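Local coordinates for mannosyl-glycoprotein endo-beta-N-acetylglucosamidase-like domain-containing protein (Pseudomonas protegens, PDB 4KT3) that is a type VI secretion effector and peptidoglycan glycoside hydrolase, captured in complex with its immunity protein, at residues A137-L142 against D158-Y163; V59-G64 against D166-V171. All blocks are in the same frame, centred on the assembly; numbering follows the deposited sequence.

Contact 1: A137-L142 against D158-Y163; sequences AFAQAL and DGFARY
A139 meets A161 where helix 135-144 lies against the first turn of helix 160-174. This is small-residue helix packing inside a glucosaminidase domain of the lysozyme clan. The two CA atoms, of A139 and A161, are 4.9 Å apart, so the backbones run close here. Both methyls point across the contact. A139 CB sits 3.6 Å from A161 CA and 3.8 Å from A161 CB. It therefore rests on the backbone of the second helix as well as on its methyl. L164, one turn further along helix 160-174, also touches A139.

The same residue meets F160 through its carbonyl. The F160 ring comes in edge first, and A139 O lies near the ring plane, 3.8 Å from CE1. The hydrogen-bearing rim faces the oxygen, which allows a weak electrostatic attraction at most. With CG anti to the backbone N (chi1 173°), the ring of F160 is carried toward A139. F160 CE1 is also 4.2 Å from A139 CB.

Q140 adds a lighter contact. Its CB points away from the second helix. The aliphatic part still brushes it, with Q140 CG 4.3 Å from A161 CB. M136, a residue earlier on the same helix, touches A161 too.

L142 points toward the second helix and is buried. Its other neighbours include L164, L65 and Y147. G159 holds the N-cap position of the second helix, and its O accepts the N-H of Y163 in the first turn. This turn carries F160 and A161 together, so ring and methyl reach helix 135-144 side by side. At the far end of the ring, F160 CZ meets one branch of L142, the methyl CD2, at 4.4 Å near the ring plane.

Contact 2: V59-G64 against D166-V171; sequences VENLLG and DIIIAV
The flat amide of N61 meets the CG2 methyl of I168 at its oxygen. N61 OD1 is 3.4 Å from I168 CG2, and the methyl stands well out of the amide plane. N61 ND2 hydrogen-bonds to R133 O. The other flat group, the E60 carboxylate, leads away and forms a salt bridge to R172 through OE2. Its chain still packs here: E60 CG and I168 CG2 are 3.7 Å apart, with the side chains crossing at about a right angle.

The contact is a buried crossing of helices 59-70 and 160-174 in the lysozyme-like domain. The axes of the two short segments approach to 8.2 Å, at 115° between their directions. G64 has no side chain, and its CA lies 4.4 Å from that of I168. V171 CG2 touches G64 CA at 3.8 Å, and I167 CG2 lies 3.5 Å from G64 O. V171 CG1, anti to its backbone N (chi1 163°), reaches L63 CD2 at 3.7 Å.

I168 CG1 and CG2 also press on E60 O. That oxygen already accepts G64 N within its own helix. The join thus rests on apolar fit, while E60 OE2 and N61 ND2 find partners outside the two segments, in R172 and R133.

In the fold
Contacts 1 and 2 share helix 160-174, and their centres are 12 Å apart. Contact 1 uses its first turn, against helix 135-144. Contact 2 uses its middle, against helix 59-70. In sequence, both segments of contact 1 fall between the two of contact 2. F138 joins the two: its ring packs on N61 O and on I168 CD1, so the three helices meet in one core. Contact 2 is the deeper, nearer the centre of the chain. The shared helix also faces the putative lipoprotein: Y163 OH hydrogen-bonds to E94 and N96 of that chain, and I167 packs on its N96. The helix thus joins core packing to the effector-immunity interface.

Contact 1: A137-L142 against D158-Y163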
loop_
_atom_site.group_PDB
_atom_site.type_symbol
_atom_site.label_atom_id
_atom_site.label_comp_id
_atom_site.label_asym_id
_atom_site.label_seq_id
_atom_site.Cartn_x
_atom_site.Cartn_y
_atom_site.Cartn_z
ATOM N N ALA A 137 1.064 -19.961 -1.928
ATOM C CA ALA A 137 0.356 -20.800 -0.967
ATOM C C ALA A 137 -0.022 -19.987 0.262
ATOM O O ALA A 137 -1.108 -20.151 0.818
ATOM C CB ALA A 137 1.214 -21.984 -0.571
ATOM N N PHE A 138 0.893 -19.131 0.710
ATOM C CA PHE A 138 0.620 -18.265 1.850
ATOM C C PHE A 138 -0.600 -17.363 1.573
ATOM O O PHE A 138 -1.519 -17.280 2.384
ATOM C CB PHE A 138 1.870 -17.431 2.181
ATOM C CG PHE A 138 1.674 -16.450 3.304
ATOM C CD1 PHE A 138 1.591 -16.881 4.617
ATOM C CD2 PHE A 138 1.554 -15.095 3.041
ATOM C CE1 PHE A 138 1.421 -15.976 5.651
ATOM C CE2 PHE A 138 1.383 -14.185 4.068
ATOM C CZ PHE A 138 1.300 -14.622 5.371
ATOM N N ALA A 139 -0.604 -16.689 0.431
ATOM C CA ALA A 139 -1.698 -15.781 0.118
ATOM C C ALA A 139 -3.011 -16.557 0.008
ATOM O O ALA A 139 -4.058 -16.109 0.476
ATOM C CB ALA A 139 -1.409 -15.041 -1.170
ATOM N N GLN A 140 -2.955 -17.737 -0.595
ATOM C CA GLN A 140 -4.158 -18.556 -0.723
ATOM C C GLN A 140 -4.701 -18.999 0.640
ATOM O O GLN A 140 -5.909 -19.027 0.853
ATOM C CB GLN A 140 -3.888 -19.754 -1.636
ATOM C CG GLN A 140 -3.659 -19.345 -3.099
ATOM C CD GLN A 140 -2.837 -20.356 -3.884
ATOM O OE1 GLN A 140 -2.375 -21.362 -3.338
ATOM N NE2 GLN A 140 -2.636 -20.081 -5.171
ATOM N N ALA A 141 -3.812 -19.309 1.576
ATOM C CA ALA A 141 -4.232 -19.698 2.915
ATOM C C ALA A 141 -4.850 -18.508 3.646
ATOM O O ALA A 141 -5.776 -18.666 4.447
ATOM C CB ALA A 141 -3.050 -20.254 3.703
ATOM N N LEU A 142 -4.330 -17.318 3.364
ATOM C CA LEU A 142 -4.843 -16.092 3.947
ATOM C C LEU A 142 -6.313 -15.929 3.578
ATOM O O LEU A 142 -7.157 -15.602 4.418
ATOM C CB LEU A 142 -4.037 -14.902 3.411
ATOM C CG LEU A 142 -3.656 -13.775 4.346
ATOM C CD1 LEU A 142 -3.173 -14.278 5.690
ATOM C CD2 LEU A 142 -2.583 -12.948 3.659
ATOM N N ASP A 158 -3.045 -8.646 -11.977
ATOM C CA ASP A 158 -2.942 -9.874 -11.194
ATOM C C ASP A 158 -4.005 -9.988 -10.106
ATOM O O ASP A 158 -4.515 -8.984 -9.598
ATOM C CB ASP A 158 -1.553 -9.979 -10.567
ATOM C CG ASP A 158 -0.464 -10.207 -11.602
ATOM O OD1 ASP A 158 -0.687 -11.012 -12.535
ATOM O OD2 ASP A 158 0.609 -9.575 -11.492
ATOM N N GLY A 159 -4.321 -11.231 -9.752
ATOM C CA GLY A 159 -5.257 -11.514 -8.687
ATOM C C GLY A 159 -4.624 -11.283 -7.329
ATOM O O GLY A 159 -3.449 -10.894 -7.227
ATOM N N PHE A 160 -5.399 -11.535 -6.278
ATOM C CA PHE A 160 -4.960 -11.236 -4.922
ATOM C C PHE A 160 -3.646 -11.942 -4.584
ATOM O O PHE A 160 -2.709 -11.322 -4.062
ATOM C CB PHE A 160 -6.036 -11.635 -3.908
ATOM C CG PHE A 160 -5.590 -11.514 -2.486
ATOM C CD1 PHE A 160 -5.099 -12.621 -1.797
ATOM C CD2 PHE A 160 -5.636 -10.291 -1.840
ATOM C CE1 PHE A 160 -4.673 -12.505 -0.488
ATOM C CE2 PHE A 160 -5.208 -10.170 -0.535
ATOM C CZ PHE A 160 -4.728 -11.282 0.146
ATOM N N ALA A 161 -3.571 -13.237 -4.875
ATOM C CA ALA A 161 -2.422 -14.030 -4.440
ATOM C C ALA A 161 -1.126 -13.593 -5.113
ATOM O O ALA A 161 -0.096 -13.453 -4.454
ATOM C CB ALA A 161 -2.669 -15.512 -4.687
ATOM N N ARG A 162 -1.178 -13.390 -6.425
ATOM C CA ARG A 162 0.006 -13.024 -7.181
ATOM C C ARG A 162 0.492 -11.644 -6.749
ATOM O O ARG A 162 1.700 -11.398 -6.661
ATOM C CB ARG A 162 -0.288 -13.051 -8.675
ATOM C CG ARG A 162 0.920 -12.791 -9.554
ATOM C CD ARG A 162 1.913 -13.940 -9.489
ATOM N NE ARG A 162 2.980 -13.690 -8.529
ATOM C CZ ARG A 162 3.884 -14.595 -8.159
ATOM N NH1 ARG A 162 3.849 -15.823 -8.663
ATOM N NH2 ARG A 162 4.822 -14.274 -7.282
ATOM N N TYR A 163 -0.455 -10.739 -6.487
ATOM C CA TYR A 163 -0.121 -9.390 -6.055
ATOM C C TYR A 163 0.612 -9.425 -4.703
ATOM O O TYR A 163 1.657 -8.795 -4.538
ATOM C CB TYR A 163 -1.389 -8.519 -5.997
ATOM C CG TYR A 163 -1.141 -7.085 -5.560
ATOM C CD1 TYR A 163 -1.226 -6.721 -4.224
ATOM C CD2 TYR A 163 -0.820 -6.104 -6.482
ATOM C CE1 TYR A 163 -0.981 -5.410 -3.817
ATOM C CE2 TYR A 163 -0.584 -4.794 -6.089
ATOM C CZ TYR A 163 -0.671 -4.455 -4.758
ATOM O OH TYR A 163 -0.442 -3.165 -4.353
#

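Contact 2: V59-G64 against D166-V171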
loop_
_atom_site.group_PDB
_atom_site.type_symbol
_atom_site.label_atom_id
_atom_site.label_comp_id
_atom_site.label_asym_id
_atom_site.label_seq_id
_atom_site.Cartn_x
_atom_site.Cartn_y
_atom_site.Cartn_z
ATOM N N VAL A 59 10.366 -15.201 6.958
ATOM C CA VAL A 59 10.060 -13.910 7.561
ATOM C C VAL A 59 9.454 -12.921 6.557
ATOM O O VAL A 59 8.574 -12.132 6.908
ATOM C CB VAL A 59 11.298 -13.310 8.282
ATOM C CG1 VAL A 59 12.408 -12.984 7.309
ATOM C CG2 VAL A 59 10.886 -12.095 9.099
ATOM N N GLU A 60 9.910 -12.974 5.311
ATOM C CA GLU A 60 9.387 -12.083 4.281
ATOM C C GLU A 60 7.897 -12.276 4.019
ATOM O O GLU A 60 7.233 -11.362 3.529
ATOM C CB GLU A 60 10.163 -12.238 2.967
ATOM C CG GLU A 60 10.130 -13.625 2.329
ATOM C CD GLU A 60 11.322 -14.508 2.714
ATOM O OE1 GLU A 60 11.871 -14.353 3.832
ATOM O OE2 GLU A 60 11.688 -15.370 1.886
ATOM N N ASN A 61 7.366 -13.449 4.324
ATOM C CA ASN A 61 5.927 -13.657 4.126
ATOM C C ASN A 61 5.135 -12.789 5.106
ATOM O O ASN A 61 4.150 -12.124 4.730
ATOM C CB ASN A 61 5.534 -15.113 4.314
ATOM C CG ASN A 61 6.076 -16.028 3.223
ATOM O OD1 ASN A 61 7.078 -15.729 2.574
ATOM N ND2 ASN A 61 5.421 -17.167 3.034
ATOM N N LEU A 62 5.562 -12.807 6.364
ATOM C CA LEU A 62 4.921 -12.021 7.412
ATOM C C LEU A 62 5.173 -10.521 7.222
ATOM O O LEU A 62 4.246 -9.709 7.330
ATOM C CB LEU A 62 5.410 -12.470 8.787
ATOM C CG LEU A 62 4.738 -11.824 10.000
ATOM C CD1 LEU A 62 3.260 -12.167 10.073
ATOM C CD2 LEU A 62 5.478 -12.207 11.298
ATOM N N LEU A 63 6.429 -10.160 6.963
ATOM C CA LEU A 63 6.795 -8.769 6.784
ATOM C C LEU A 63 6.157 -8.205 5.511
ATOM O O LEU A 63 5.740 -7.046 5.475
ATOM C CB LEU A 63 8.319 -8.647 6.755
ATOM C CG LEU A 63 8.909 -7.236 6.645
ATOM C CD1 LEU A 63 8.410 -6.303 7.742
ATOM C CD2 LEU A 63 10.443 -7.285 6.666
ATOM N N GLY A 64 6.067 -9.039 4.479
ATOM C CA GLY A 64 5.392 -8.677 3.237
ATOM C C GLY A 64 3.921 -8.379 3.462
ATOM O O GLY A 64 3.377 -7.424 2.896
ATOM N N ASP A 166 4.086 -11.051 -4.957
ATOM C CA ASP A 166 5.074 -10.125 -5.507
ATOM C C ASP A 166 5.613 -9.176 -4.437
ATOM O O ASP A 166 6.804 -8.859 -4.427
ATOM C CB ASP A 166 4.493 -9.332 -6.679
ATOM C CG ASP A 166 4.373 -10.168 -7.948
ATOM O OD1 ASP A 166 4.912 -11.298 -7.974
ATOM O OD2 ASP A 166 3.747 -9.692 -8.922
ATOM N N ILE A 167 4.743 -8.725 -3.536
ATOM C CA ILE A 167 5.188 -7.879 -2.421
ATOM C C ILE A 167 6.143 -8.651 -1.515
ATOM O O ILE A 167 7.166 -8.113 -1.077
ATOM C CB ILE A 167 4.000 -7.348 -1.603
ATOM C CG1 ILE A 167 3.241 -6.310 -2.433
ATOM C CG2 ILE A 167 4.471 -6.723 -0.302
ATOM C CD1 ILE A 167 1.946 -5.844 -1.795
ATOM N N ILE A 168 5.828 -9.915 -1.260
ATOM C CA ILE A 168 6.670 -10.751 -0.407
ATOM C C ILE A 168 8.058 -10.898 -1.031
ATOM O O ILE A 168 9.083 -10.799 -0.348
ATOM C CB ILE A 168 6.003 -12.132 -0.192
ATOM C CG1 ILE A 168 4.815 -11.968 0.765
ATOM C CG2 ILE A 168 6.994 -13.145 0.352
ATOM C CD1 ILE A 168 3.858 -13.161 0.794
ATOM N N ILE A 169 8.100 -11.106 -2.341
ATOM C CA ILE A 169 9.377 -11.252 -3.034
ATOM C C ILE A 169 10.158 -9.933 -3.006
ATOM O O ILE A 169 11.387 -9.923 -2.821
ATOM C CB ILE A 169 9.162 -11.756 -4.474
ATOM C CG1 ILE A 169 8.616 -13.185 -4.430
ATOM C CG2 ILE A 169 10.467 -11.719 -5.267
ATOM C CD1 ILE A 169 8.011 -13.663 -5.735
ATOM N N ALA A 170 9.446 -8.822 -3.159
ATOM C CA ALA A 170 10.080 -7.505 -3.099
ATOM C C ALA A 170 10.657 -7.236 -1.709
ATOM O O ALA A 170 11.763 -6.710 -1.577
ATOM C CB ALA A 170 9.085 -6.413 -3.488
ATOM N N VAL A 171 9.896 -7.585 -0.679
ATOM C CA VAL A 171 10.372 -7.465 0.695
ATOM C C VAL A 171 11.627 -8.308 0.917
ATOM O O VAL A 171 12.589 -7.835 1.517
ATOM C CB VAL A 171 9.248 -7.785 1.718
ATOM C CG1 VAL A 171 9.800 -8.072 3.119
ATOM C CG2 VAL A 171 8.271 -6.633 1.777
#